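Local coordinates for bumblebee peptidoglycan recognition protein SA (Bombus, PDB 5XZ4) that binds bacterial peptidoglycan, with a preference for Dap-type over Lys-type peptidoglycan, and so probably acts as a recognition receptor in insect immunity, at residues S23-I28 with N89-H94; D140-G145 with E168-P173. One frame throughout, in Å; residues are numbered along the deposited sequence.

Contact 1 and contact 2 lie in the outer parts of a single-domain fold, their centres about 20 Å apart and their nearest atoms about 9 Å apart, without touching. Contact 1 closes before contact 2 opens along the chain. The loop 23-28 of contact 1 runs on into strand 31-38, and that strand is the neighbour of strand 141-145, which carries contact 2 at one edge of the mixed sheet. Segment 89-94 follows strand 82-84, at the other edge. In this amidase-like peptidoglycan recognition fold, contact 1 joins two loops outside the sheet by a single antiparallel beta bridge, and contact 2 adds the C-terminal tail to its edge strand by a single parallel one.

Contact 1: S23-I28 with N89-H94; sequences SINYLI and NREGAH. With SO4 (sulfate ion), chain D.
Ile24 turns its side chain onto the backbone of 89-94: CG2 lies 3.3 Å from Glu91 O, a carbonyl that also accepts a hydrogen bond from Arg86, and it borders Arg90 CB as well. Its own N donates to sulfate O4 at 3.1 Å. Asn25 makes the first backbone link, its O taking the N-H of Glu91 at 2.9 Å in a bond that is almost straight (175° at the hydrogen). Beyond it the extended Glu91 side chain lays its carboxylate carbon against Asn25, CD 3.6 Å from Asn25 CB, and a water donates to both Asn25 OD1 and Glu91 OE1. Tyr26 sits opposite Arg90 in the bridge. Both residues point CB away from the facing segment, yet their ends converge on the sulfate, which probably came from the crystallisation liquor. In Tyr26, chi1 of -63° sets CG beside the backbone N. The ring runs out beside the long Arg90 chain, and OH donates to sulfate O2 at 2.9 Å; that oxygen meets the ring at its edge and also takes Arg90 NH2. Arg90 NE reaches sulfate O4 at 2.9 Å, so sulfate O2 and O4 each take one donor from each segment. A second water joins Tyr26 O to Glu91 OE2. Leu27 N closes the bridge on Asn89 O at 2.9 Å. The buried Leu27 side chain then lies over the next peptide, CD1 3.6 Å from Arg90 O and CD2 near Glu91 CA. The pattern is an isolated antiparallel beta bridge with a non-hydrogen-bonded pair, formed by two loops running 112° apart, through which the chain leading into strand 31-38 is fastened to the loop after strand 82-84 in the peptidoglycan recognition domain.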
ATOM      1  N   SER A  23     -14.115 -10.462   8.391  1.00 13.49           N
ATOM      2  CA  SER A  23     -14.751  -9.137   8.451  1.00 13.67           C
ATOM      3  C   SER A  23     -13.858  -8.119   9.166  1.00 12.88           C
ATOM      4  O   SER A  23     -13.222  -8.421  10.190  1.00 14.00           O
ATOM      5  CB  SER A  23     -16.111  -9.234   9.160  1.00 17.70           C
ATOM      6  OG  SER A  23     -16.875  -8.046   9.003  1.00 27.45           O
ATOM      7  N   ILE A  24     -13.785  -6.921   8.594  1.00 11.60           N
ATOM      8  CA  ILE A  24     -12.947  -5.820   9.102  1.00 11.44           C
ATOM      9  C   ILE A  24     -13.808  -4.561   9.182  1.00 11.78           C
ATOM     10  O   ILE A  24     -14.611  -4.277   8.270  1.00 12.00           O
ATOM     11  CB  ILE A  24     -11.712  -5.589   8.192  1.00 11.33           C
ATOM     12  CG1 ILE A  24     -10.833  -6.843   8.176  1.00 12.07           C
ATOM     13  CG2 ILE A  24     -10.880  -4.369   8.627  1.00 11.93           C
ATOM     14  CD1 ILE A  24      -9.818  -6.859   7.060  1.00 12.42           C
ATOM     15  N   ASN A  25     -13.605  -3.788  10.244  1.00 12.30           N
ATOM     16  CA  ASN A  25     -14.328  -2.534  10.424  1.00 13.79           C
ATOM     17  C   ASN A  25     -14.031  -1.494   9.322  1.00 12.31           C
ATOM     18  O   ASN A  25     -12.981  -1.521   8.691  1.00 12.52           O
ATOM     19  CB  ASN A  25     -14.033  -1.973  11.815  1.00 15.84           C
ATOM     20  CG  ASN A  25     -14.684  -2.788  12.932  1.00 20.38           C
ATOM     21  OD1 ASN A  25     -14.318  -2.640  14.093  1.00 28.02           O
ATOM     22  ND2 ASN A  25     -15.659  -3.630  12.593  1.00 22.10           N
ATOM     23  N   TYR A  26     -15.000  -0.613   9.079  1.00 13.27           N
ATOM     24  CA  TYR A  26     -14.956   0.307   7.950  1.00 13.31           C
ATOM     25  C   TYR A  26     -14.354   1.672   8.290  1.00 12.81           C
ATOM     26  O   TYR A  26     -14.648   2.216   9.371  1.00 14.64           O
ATOM     27  CB  TYR A  26     -16.371   0.539   7.418  1.00 14.57           C
ATOM     28  CG  TYR A  26     -17.087  -0.680   6.863  1.00 16.80           C
ATOM     29  CD1 TYR A  26     -16.408  -1.906   6.646  1.00 17.46           C
ATOM     30  CD2 TYR A  26     -18.444  -0.607   6.510  1.00 18.78           C
ATOM     31  CE1 TYR A  26     -17.068  -3.024   6.141  1.00 20.42           C
ATOM     32  CE2 TYR A  26     -19.102  -1.718   5.985  1.00 20.71           C
ATOM     33  CZ  TYR A  26     -18.410  -2.915   5.804  1.00 21.29           C
ATOM     34  OH  TYR A  26     -19.069  -4.016   5.287  1.00 26.20           O
ATOM     35  N   LEU A  27     -13.531   2.200   7.371  1.00 11.87           N
ATOM     36  CA  LEU A  27     -12.968   3.566   7.432  1.00 12.14           C
ATOM     37  C   LEU A  27     -14.044   4.615   7.225  1.00 12.42           C
ATOM     38  O   LEU A  27     -15.025   4.389   6.508  1.00 12.56           O
ATOM     39  CB  LEU A  27     -11.931   3.799   6.324  1.00 11.95           C
ATOM     40  CG  LEU A  27     -10.661   2.957   6.450  1.00 10.86           C
ATOM     41  CD1 LEU A  27      -9.804   3.123   5.215  1.00 12.13           C
ATOM     42  CD2 LEU A  27      -9.874   3.292   7.715  1.00 12.95           C
ATOM     43  N   ILE A  28     -13.832   5.782   7.816  1.00 12.80           N
ATOM     44  CA  ILE A  28     -14.617   6.966   7.438  1.00 13.54           C
ATOM     45  C   ILE A  28     -14.020   7.564   6.141  1.00 14.63           C
ATOM     46  O   ILE A  28     -12.786   7.665   5.991  1.00 15.84           O
ATOM     47  CB  ILE A  28     -14.591   7.974   8.600  1.00 15.57           C
ATOM     48  CG1 ILE A  28     -15.265   7.352   9.822  1.00 18.16           C
ATOM     49  CG2 ILE A  28     -15.218   9.303   8.189  1.00 18.08           C
ATOM     50  CD1 ILE A  28     -16.767   7.518   9.845  1.00 23.46           C
ATOM     51  N   ASN A  89     -11.707   0.848   1.736  1.00 10.70           N
ATOM     52  CA  ASN A  89     -12.774   1.088   2.715  1.00 11.20           C
ATOM     53  C   ASN A  89     -12.609   0.448   4.091  1.00 11.85           C
ATOM     54  O   ASN A  89     -13.470   0.617   4.961  1.00 11.45           O
ATOM     55  CB  ASN A  89     -14.124   0.728   2.097  1.00 11.71           C
ATOM     56  CG  ASN A  89     -14.586   1.751   1.067  1.00 13.56           C
ATOM     57  OD1 ASN A  89     -15.175   2.782   1.411  1.00 15.17           O
ATOM     58  ND2 ASN A  89     -14.304   1.483  -0.192  1.00 11.65           N
ATOM     59  N   ARG A  90     -11.530  -0.310   4.282  1.00 12.01           N
ATOM     60  CA  ARG A  90     -11.387  -1.115   5.503  1.00 11.82           C
ATOM     61  C   ARG A  90     -10.179  -0.721   6.339  1.00 10.87           C
ATOM     62  O   ARG A  90      -9.120  -0.363   5.798  1.00 10.09           O
ATOM     63  CB  ARG A  90     -11.360  -2.615   5.149  1.00 11.54           C
ATOM     64  CG  ARG A  90     -12.746  -3.112   4.754  1.00 13.03           C
ATOM     65  CD  ARG A  90     -12.745  -4.480   4.096  1.00 14.79           C
ATOM     66  NE  ARG A  90     -14.119  -4.967   3.884  1.00 16.25           N
ATOM     67  CZ  ARG A  90     -14.861  -4.733   2.800  1.00 16.15           C
ATOM     68  NH1 ARG A  90     -14.398  -4.001   1.794  1.00 15.86           N
ATOM     69  NH2 ARG A  90     -16.081  -5.247   2.716  1.00 17.15           N
ATOM     70  N   GLU A  91     -10.332  -0.815   7.665  1.00 10.23           N
ATOM     71  CA  GLU A  91      -9.258  -0.510   8.612  1.00 10.98           C
ATOM     72  C   GLU A  91      -8.035  -1.377   8.319  1.00  9.45           C
ATOM     73  O   GLU A  91      -8.143  -2.564   7.990  1.00  9.29           O
ATOM     74  CB  GLU A  91      -9.738  -0.689  10.053  1.00 12.98           C
ATOM     75  CG  GLU A  91     -10.694   0.414  10.517  1.00 16.13           C
ATOM     76  CD  GLU A  91     -11.167   0.252  11.953  1.00 19.56           C
ATOM     77  OE1 GLU A  91     -10.678  -0.658  12.657  1.00 20.44           O
ATOM     78  OE2 GLU A  91     -12.027   1.062  12.396  1.00 24.08           O
ATOM     79  N   GLY A  92      -6.872  -0.769   8.413  1.00  9.54           N
ATOM     80  CA  GLY A  92      -5.631  -1.461   8.063  1.00  8.76           C
ATOM     81  C   GLY A  92      -5.023  -2.306   9.171  1.00  9.02           C
ATOM     82  O   GLY A  92      -5.458  -2.237  10.327  1.00  9.46           O
ATOM     83  N   ALA A  93      -4.001  -3.081   8.779  1.00  7.70           N
ATOM     84  CA  ALA A  93      -3.042  -3.633   9.761  1.00  8.42           C
ATOM     85  C   ALA A  93      -1.657  -3.402   9.187  1.00  8.93           C
ATOM     86  O   ALA A  93      -0.868  -4.332   8.939  1.00 10.69           O
ATOM     87  CB  ALA A  93      -3.297  -5.118  10.054  1.00  9.51           C
ATOM     88  N   HIS A  94      -1.366  -2.130   8.917  1.00  8.64           N
ATOM     89  CA  HIS A  94      -0.107  -1.720   8.317  1.00  8.01           C
ATOM     90  C   HIS A  94       0.654  -0.633   9.118  1.00  8.03           C
ATOM     91  O   HIS A  94       1.885  -0.592   9.037  1.00  9.35           O
ATOM     92  CB  HIS A  94      -0.310  -1.257   6.854  1.00  8.24           C
ATOM     93  CG  HIS A  94      -1.432  -0.279   6.658  1.00  7.85           C
ATOM     94  ND1 HIS A  94      -1.306   1.073   6.930  1.00  8.25           N
ATOM     95  CD2 HIS A  94      -2.701  -0.465   6.208  1.00  7.73           C
ATOM     96  CE1 HIS A  94      -2.461   1.663   6.671  1.00  8.38           C
ATOM     97  NE2 HIS A  94      -3.330   0.765   6.235  1.00  7.90           N
TER
HETATM   98  S   SO4 D 202     -16.800  -7.132   5.794  1.00 30.35           S
HETATM   99  O1  SO4 D 202     -16.769  -8.572   5.431  1.00 32.67           O
HETATM  100  O2  SO4 D 202     -17.535  -6.373   4.761  1.00 32.42           O
HETATM  101  O3  SO4 D 202     -17.572  -6.959   7.043  1.00 32.56           O
HETATM  102  O4  SO4 D 202     -15.418  -6.587   5.940  1.00 22.29           O
HETATM  103  O   HOH W   1     -11.537  -1.664  15.022  1.00 32.30           O
HETATM  104  O   HOH W   2     -12.873   3.379  11.292  1.00 30.72           O
HETATM  105  O   HOH W   3     -15.385   2.639   4.534  1.00 14.32           O

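Contact 2: D140-G145 with E168-P173; sequences DIRVIG and EWVPTP
A single parallel beta bridge, Val143 opposite Trp169, lays the C-terminal tail along strand 141-145, the edge strand of the mixed sheet of this amidase-like fold. The tail returns after helix 157-163 to run beside the strand's outer margin, while strand 31-38 pairs with its inner one. Val143 supplies both backbone bonds: its N donates to Glu168 O at 3.0 Å, nearly straight at 174°, and its O accepts Val170 N at 3.1 Å. Toward helix 118-134, Val143 and Glu168 run alongside each other in the same direction, Val143 CG2 3.6 Å from Glu168 CB. The Glu168 chain then bends at chi2 (91°), and its carboxylate forms a salt bridge with Lys132. On the other side of the bridge, Ile144 CG2 presses against Val170 CG2 at 3.5 Å, closer than usual for two methyl groups. Val170 CG2 also borders Arg142 CB, and the extended Arg142 chain carries on to the chain terminus, where NH2 makes a salt bridge with Pro173 OXT at 3.2 Å; the other terminal oxygen, Pro173 O, accepts a hydrogen bond from Tyr33 OH. Gln148 OE1 accepts from both Trp169 NE1 and Gly145 N, while its NE2 donates to Val170 O. The indole ring passes the bridging carbonyl obliquely, so that Val143 O, besides its N-H partner, has Trp169 CA and Trp169 CD1 each 3.3 Å away.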
ATOM      1  N   ASP A 140      -7.029  17.377   0.066  1.00 16.92           N
ATOM      2  CA  ASP A 140      -5.805  17.763   0.748  1.00 17.73           C
ATOM      3  C   ASP A 140      -5.074  16.557   1.358  1.00 17.23           C
ATOM      4  O   ASP A 140      -4.417  16.686   2.397  1.00 16.89           O
ATOM      5  CB  ASP A 140      -6.101  18.843   1.819  1.00 19.76           C
ATOM      6  CG  ASP A 140      -7.099  18.383   2.889  1.00 23.22           C
ATOM      7  OD1 ASP A 140      -7.578  17.232   2.847  1.00 26.54           O
ATOM      8  OD2 ASP A 140      -7.407  19.202   3.789  1.00 28.16           O
ATOM      9  N   ILE A 141      -5.186  15.400   0.701  1.00 15.95           N
ATOM     10  CA  ILE A 141      -4.551  14.146   1.178  1.00 15.13           C
ATOM     11  C   ILE A 141      -3.079  14.360   1.567  1.00 13.19           C
ATOM     12  O   ILE A 141      -2.319  14.956   0.819  1.00 14.96           O
ATOM     13  CB  ILE A 141      -4.716  12.996   0.136  1.00 15.47           C
ATOM     14  CG1 ILE A 141      -4.272  11.633   0.684  1.00 14.91           C
ATOM     15  CG2 ILE A 141      -3.939  13.247  -1.141  1.00 16.48           C
ATOM     16  CD1 ILE A 141      -5.253  11.059   1.658  1.00 17.24           C
ATOM     17  N   ARG A 142      -2.689  13.829   2.727  1.00 13.01           N
ATOM     18  CA  ARG A 142      -1.313  13.894   3.212  1.00 14.28           C
ATOM     19  C   ARG A 142      -0.641  12.536   2.991  1.00 11.51           C
ATOM     20  O   ARG A 142      -1.080  11.535   3.567  1.00 12.24           O
ATOM     21  CB  ARG A 142      -1.285  14.282   4.690  1.00 15.30           C
ATOM     22  CG  ARG A 142      -1.725  15.732   4.921  1.00 18.34           C
ATOM     23  CD  ARG A 142      -2.009  16.004   6.383  1.00 22.57           C
ATOM     24  NE  ARG A 142      -2.634  17.310   6.603  1.00 28.58           N
ATOM     25  CZ  ARG A 142      -3.020  17.776   7.788  1.00 30.13           C
ATOM     26  NH1 ARG A 142      -3.588  18.974   7.865  1.00 31.87           N
ATOM     27  NH2 ARG A 142      -2.846  17.060   8.901  1.00 31.09           N
ATOM     28  N   VAL A 143       0.389  12.508   2.155  1.00 10.14           N
ATOM     29  CA  VAL A 143       1.131  11.265   1.881  1.00 10.30           C
ATOM     30  C   VAL A 143       2.367  11.286   2.779  1.00 10.51           C
ATOM     31  O   VAL A 143       3.109  12.276   2.801  1.00 11.13           O
ATOM     32  CB  VAL A 143       1.534  11.157   0.394  1.00 10.22           C
ATOM     33  CG1 VAL A 143       2.437   9.944   0.172  1.00 11.66           C
ATOM     34  CG2 VAL A 143       0.303  11.075  -0.493  1.00 11.47           C
ATOM     35  N   ILE A 144       2.579  10.197   3.520  1.00  9.90           N
ATOM     36  CA  ILE A 144       3.756  10.084   4.417  1.00 10.26           C
ATOM     37  C   ILE A 144       4.369   8.696   4.313  1.00  9.78           C
ATOM     38  O   ILE A 144       3.655   7.727   4.019  1.00 10.25           O
ATOM     39  CB  ILE A 144       3.427  10.434   5.887  1.00 11.37           C
ATOM     40  CG1 ILE A 144       2.294   9.587   6.440  1.00 11.97           C
ATOM     41  CG2 ILE A 144       3.106  11.923   6.043  1.00 12.82           C
ATOM     42  CD1 ILE A 144       2.081   9.722   7.934  1.00 14.09           C
ATOM     43  N   GLY A 145       5.685   8.597   4.544  1.00  9.86           N
ATOM     44  CA  GLY A 145       6.329   7.270   4.674  1.00 10.12           C
ATOM     45  C   GLY A 145       6.050   6.730   6.062  1.00 10.22           C
ATOM     46  O   GLY A 145       5.975   7.510   7.025  1.00 10.53           O
ATOM     47  N   GLU A 168       1.881  15.964  -2.723  1.00 12.12           N
ATOM     48  CA  GLU A 168       1.062  15.472  -1.612  1.00 12.57           C
ATOM     49  C   GLU A 168       1.892  15.034  -0.409  1.00 11.86           C
ATOM     50  O   GLU A 168       1.348  14.890   0.687  1.00 11.90           O
ATOM     51  CB  GLU A 168       0.140  14.323  -2.055  1.00 12.26           C
ATOM     52  CG  GLU A 168      -0.808  14.686  -3.198  1.00 13.87           C
ATOM     53  CD  GLU A 168      -0.246  14.405  -4.581  1.00 14.28           C
ATOM     54  OE1 GLU A 168       0.964  14.218  -4.762  1.00 13.91           O
ATOM     55  OE2 GLU A 168      -1.035  14.390  -5.548  1.00 20.27           O
ATOM     56  N   TRP A 169       3.184  14.778  -0.622  1.00 11.26           N
ATOM     57  CA  TRP A 169       4.063  14.369   0.503  1.00 11.92           C
ATOM     58  C   TRP A 169       4.215  15.515   1.506  1.00 13.66           C
ATOM     59  O   TRP A 169       4.413  16.658   1.097  1.00 13.73           O
ATOM     60  CB  TRP A 169       5.438  13.908  -0.003  1.00 12.66           C
ATOM     61  CG  TRP A 169       6.339  13.528   1.154  1.00 12.33           C
ATOM     62  CD1 TRP A 169       6.262  12.385   1.916  1.00 12.86           C
ATOM     63  CD2 TRP A 169       7.356  14.349   1.749  1.00 13.46           C
ATOM     64  NE1 TRP A 169       7.204  12.441   2.926  1.00 12.96           N
ATOM     65  CE2 TRP A 169       7.890  13.625   2.843  1.00 13.74           C
ATOM     66  CE3 TRP A 169       7.899  15.605   1.433  1.00 14.79           C
ATOM     67  CZ2 TRP A 169       8.931  14.122   3.645  1.00 16.23           C
ATOM     68  CZ3 TRP A 169       8.940  16.110   2.241  1.00 16.13           C
ATOM     69  CH2 TRP A 169       9.451  15.359   3.325  1.00 17.42           C
ATOM     70  N   VAL A 170       4.127  15.206   2.797  1.00 12.91           N
ATOM     71  CA  VAL A 170       4.302  16.206   3.862  1.00 15.77           C
ATOM     72  C   VAL A 170       5.446  15.814   4.812  1.00 16.87           C
ATOM     73  O   VAL A 170       5.577  14.652   5.198  1.00 16.32           O
ATOM     74  CB  VAL A 170       2.986  16.494   4.629  1.00 17.32           C
ATOM     75  CG1 VAL A 170       1.934  17.103   3.698  1.00 21.75           C
ATOM     76  CG2 VAL A 170       2.435  15.280   5.345  1.00 19.45           C
ATOM     77  N   PRO A 171       6.285  16.783   5.183  1.00 18.92           N
ATOM     78  CA  PRO A 171       7.368  16.508   6.135  1.00 20.78           C
ATOM     79  C   PRO A 171       6.904  16.217   7.568  1.00 23.37           C
ATOM     80  O   PRO A 171       7.635  15.544   8.312  1.00 27.00           O
ATOM     81  CB  PRO A 171       8.217  17.783   6.076  1.00 21.58           C
ATOM     82  CG  PRO A 171       7.308  18.838   5.553  1.00 23.50           C
ATOM     83  CD  PRO A 171       6.357  18.150   4.627  1.00 20.82           C
ATOM     84  N   THR A 172       5.724  16.711   7.956  1.00 24.02           N
ATOM     85  CA  THR A 172       5.048  16.230   9.206  1.00 33.52           C
ATOM     86  C   THR A 172       3.539  15.957   8.985  1.00 40.08           C
ATOM     87  O   THR A 172       2.830  16.819   8.460  1.00 46.55           O
ATOM     88  CB  THR A 172       5.252  17.128  10.475  1.00 37.40           C
ATOM     89  OG1 THR A 172       4.838  18.475  10.214  1.00 46.89           O
ATOM     90  CG2 THR A 172       6.696  17.104  10.992  1.00 30.77           C
ATOM     91  N   PRO A 173       3.068  14.740   9.358  1.00 39.98           N
ATOM     92  CA  PRO A 173       1.712  14.192   9.473  1.00 35.94           C
ATOM     93  C   PRO A 173       0.518  15.135   9.692  1.00 33.27           C
ATOM     94  O   PRO A 173      -0.215  15.024  10.675  1.00 38.59           O
ATOM     95  CB  PRO A 173       1.851  13.249  10.681  1.00 30.99           C
ATOM     96  CG  PRO A 173       3.330  13.050  10.874  1.00 33.77           C
ATOM     97  CD  PRO A 173       4.017  13.672   9.703  1.00 39.25           C
ATOM     98  OXT PRO A 173       0.184  15.982   8.876  1.00 34.81           O
TER